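Long-range contact in adhesin YadA (Yersinia enterocolitica, PDB 1P9H), which binds collagen as a trimeric outer-membrane adhesin, promoting bacterial attachment to and invasion of eukaryotic cells and protecting the bacterium against complement and phagocytosis: residues G54-I60 against G69-G75. Sequence-based numbering, arbitrary orientation. Where two conformers were deposited one is given.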
ATOM      1  N   GLY A  54      -5.081   5.837  24.476  1.00 14.95           N
ATOM      2  CA  GLY A  54      -4.454   7.108  24.179  1.00 14.91           C
ATOM      3  C   GLY A  54      -5.441   8.219  23.914  1.00 15.23           C
ATOM      4  O   GLY A  54      -6.570   7.972  23.483  1.00 14.51           O
ATOM      5  N   ILE A  55      -5.025   9.452  24.183  0.50 15.99           N
ATOM      6  CA  ILE A  55      -5.882  10.599  23.939  0.50 17.37           C
ATOM      7  C   ILE A  55      -6.128  10.651  22.434  0.50 16.17           C
ATOM      8  O   ILE A  55      -5.187  10.541  21.648  0.50 18.25           O
ATOM      9  CB  ILE A  55      -5.199  11.910  24.382  0.50 19.95           C
ATOM     10  CG1 ILE A  55      -4.838  11.830  25.866  0.50 25.03           C
ATOM     11  CG2 ILE A  55      -6.122  13.094  24.120  0.50 22.38           C
ATOM     12  CD1 ILE A  55      -4.089  13.039  26.385  0.50 28.88           C
ATOM     13  N   HIS A  56      -7.389  10.800  22.040  1.00 16.26           N
ATOM     14  CA  HIS A  56      -7.756  10.865  20.627  1.00 12.95           C
ATOM     15  C   HIS A  56      -7.584   9.535  19.895  1.00 13.07           C
ATOM     16  O   HIS A  56      -7.715   9.483  18.674  1.00 12.80           O
ATOM     17  CB  HIS A  56      -6.933  11.941  19.912  1.00 15.28           C
ATOM     18  CG  HIS A  56      -7.138  13.320  20.456  1.00 17.24           C
ATOM     19  ND1 HIS A  56      -6.157  14.287  20.414  1.00 22.05           N
ATOM     20  CD2 HIS A  56      -8.214  13.900  21.038  1.00 20.46           C
ATOM     21  CE1 HIS A  56      -6.620  15.404  20.948  1.00 21.26           C
ATOM     22  NE2 HIS A  56      -7.866  15.195  21.334  1.00 22.26           N
ATOM     23  N   SER A  57      -7.297   8.461  20.628  1.00 11.66           N
ATOM     24  CA  SER A  57      -7.114   7.162  19.989  1.00 10.89           C
ATOM     25  C   SER A  57      -8.450   6.527  19.620  1.00 10.37           C
ATOM     26  O   SER A  57      -9.509   6.964  20.075  1.00 11.34           O
ATOM     27  CB  SER A  57      -6.311   6.210  20.888  1.00 11.69           C
ATOM     28  OG  SER A  57      -7.036   5.833  22.046  1.00 13.13           O
ATOM     29  N   ILE A  58      -8.385   5.498  18.779  1.00 10.04           N
ATOM     30  CA  ILE A  58      -9.566   4.786  18.311  1.00 10.14           C
ATOM     31  C   ILE A  58      -9.298   3.284  18.355  1.00 10.75           C
ATOM     32  O   ILE A  58      -8.324   2.805  17.773  1.00 10.93           O
ATOM     33  CB  ILE A  58      -9.899   5.183  16.851  1.00 10.51           C
ATOM     34  CG1 ILE A  58     -10.217   6.678  16.774  1.00  9.28           C
ATOM     35  CG2 ILE A  58     -11.072   4.353  16.329  1.00  9.20           C
ATOM     36  CD1 ILE A  58     -10.339   7.194  15.353  1.00 10.68           C
ATOM     37  N   ALA A  59     -10.156   2.546  19.054  1.00  9.84           N
ATOM     38  CA  ALA A  59     -10.022   1.095  19.153  1.00  9.61           C
ATOM     39  C   ALA A  59     -11.394   0.495  18.890  1.00 10.28           C
ATOM     40  O   ALA A  59     -12.343   0.753  19.632  1.00 10.79           O
ATOM     41  CB  ALA A  59      -9.524   0.695  20.539  1.00  9.82           C
ATOM     42  N   ILE A  60     -11.490  -0.301  17.830  1.00  9.02           N
ATOM     43  CA  ILE A  60     -12.749  -0.920  17.436  1.00  9.13           C
ATOM     44  C   ILE A  60     -12.582  -2.414  17.180  1.00 10.32           C
ATOM     45  O   ILE A  60     -11.728  -2.821  16.394  1.00  8.40           O
ATOM     46  CB  ILE A  60     -13.294  -0.262  16.145  1.00  9.57           C
ATOM     47  CG1 ILE A  60     -13.477   1.244  16.362  1.00 10.50           C
ATOM     48  CG2 ILE A  60     -14.615  -0.917  15.731  1.00  9.99           C
ATOM     49  CD1 ILE A  60     -13.891   1.990  15.104  1.00 11.45           C
ATOM     50  N   GLY A  69      -1.205   7.937  22.154  1.00 14.51           N
ATOM     51  CA  GLY A  69      -1.799   9.086  21.503  1.00 15.09           C
ATOM     52  C   GLY A  69      -2.183   8.954  20.043  1.00 16.30           C
ATOM     53  O   GLY A  69      -1.358   8.620  19.194  1.00 18.63           O
ATOM     54  N   ALA A  70      -3.457   9.220  19.771  1.00 14.80           N
ATOM     55  CA  ALA A  70      -4.026   9.201  18.429  1.00 13.22           C
ATOM     56  C   ALA A  70      -3.891   7.904  17.632  1.00 11.93           C
ATOM     57  O   ALA A  70      -4.200   7.884  16.442  1.00 13.65           O
ATOM     58  CB  ALA A  70      -3.456  10.363  17.624  1.00 15.10           C
ATOM     59  N   ALA A  71      -3.446   6.828  18.275  1.00 11.36           N
ATOM     60  CA  ALA A  71      -3.299   5.552  17.580  1.00 10.89           C
ATOM     61  C   ALA A  71      -4.664   5.014  17.153  1.00 11.14           C
ATOM     62  O   ALA A  71      -5.687   5.341  17.754  1.00  9.83           O
ATOM     63  CB  ALA A  71      -2.588   4.543  18.476  1.00 11.38           C
ATOM     64  N   VAL A  72      -4.671   4.181  16.118  1.00  9.31           N
ATOM     65  CA  VAL A  72      -5.907   3.607  15.592  1.00  9.97           C
ATOM     66  C   VAL A  72      -5.772   2.099  15.442  1.00 10.00           C
ATOM     67  O   VAL A  72      -4.844   1.616  14.799  1.00  9.86           O
ATOM     68  CB  VAL A  72      -6.240   4.207  14.203  1.00  8.79           C
ATOM     69  CG1 VAL A  72      -7.498   3.558  13.627  1.00 11.36           C
ATOM     70  CG2 VAL A  72      -6.423   5.714  14.318  1.00 11.17           C
ATOM     71  N   ALA A  73      -6.700   1.360  16.042  1.00  9.22           N
ATOM     72  CA  ALA A  73      -6.693  -0.094  15.952  1.00  8.84           C
ATOM     73  C   ALA A  73      -8.097  -0.567  15.620  1.00 10.41           C
ATOM     74  O   ALA A  73      -9.032  -0.344  16.385  1.00  9.74           O
ATOM     75  CB  ALA A  73      -6.231  -0.709  17.274  1.00 10.49           C
ATOM     76  N   VAL A  74      -8.245  -1.206  14.468  1.00  9.04           N
ATOM     77  CA  VAL A  74      -9.541  -1.722  14.047  1.00  9.06           C
ATOM     78  C   VAL A  74      -9.368  -3.174  13.626  1.00 10.07           C
ATOM     79  O   VAL A  74      -8.616  -3.474  12.702  1.00 10.54           O
ATOM     80  CB  VAL A  74     -10.120  -0.916  12.862  1.00 10.04           C
ATOM     81  CG1 VAL A  74     -11.483  -1.483  12.467  1.00 10.13           C
ATOM     82  CG2 VAL A  74     -10.251   0.552  13.245  1.00 10.20           C
ATOM     83  N   GLY A  75     -10.067  -4.071  14.312  1.00  9.33           N
ATOM     84  CA  GLY A  75      -9.966  -5.484  13.999  1.00  9.08           C
ATOM     85  C   GLY A  75      -9.802  -6.295  15.268  1.00  9.94           C
ATOM     86  O   GLY A  75      -9.220  -5.825  16.249  1.00 10.09           O
TER
HETATM   87  O   HOH W   1      -6.912   8.842  16.057  1.00 13.18           O
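Four backbone hydrogen bonds zip strands 58-60 and 72-74, from successive coils of the left-handed parallel beta-roll that forms the YadA head, together. I58 N donates to A71 O (2.9 Å), A73 N to I58 O (2.8 Å), I60 N to A73 O (2.9 Å) and G75 N to I60 O (2.9 Å), so I58 and I60 make every one of these bonds from the first strand. Upstream, where the ladder ends, the neighbouring turns are joined by one direct hydrogen bond, A70 N to I55 O (2.9 Å), and a water that donates to both H56 O and A70 O. The type II turn G54-S57 is secured by S57 N and OG, both donating to G54 O. On one face A59 and A73 point into the roll, A59 against A52 of strand 51-52 and A73 against S78. The other face, I58, V72, I60 and V74, meets neighbouring subunits: I60 packs on V22, and V74 on I58, both of one neighbouring subunit of the trimer. Within the pair, I60 CB lies 4.3 Å from V74 CG1.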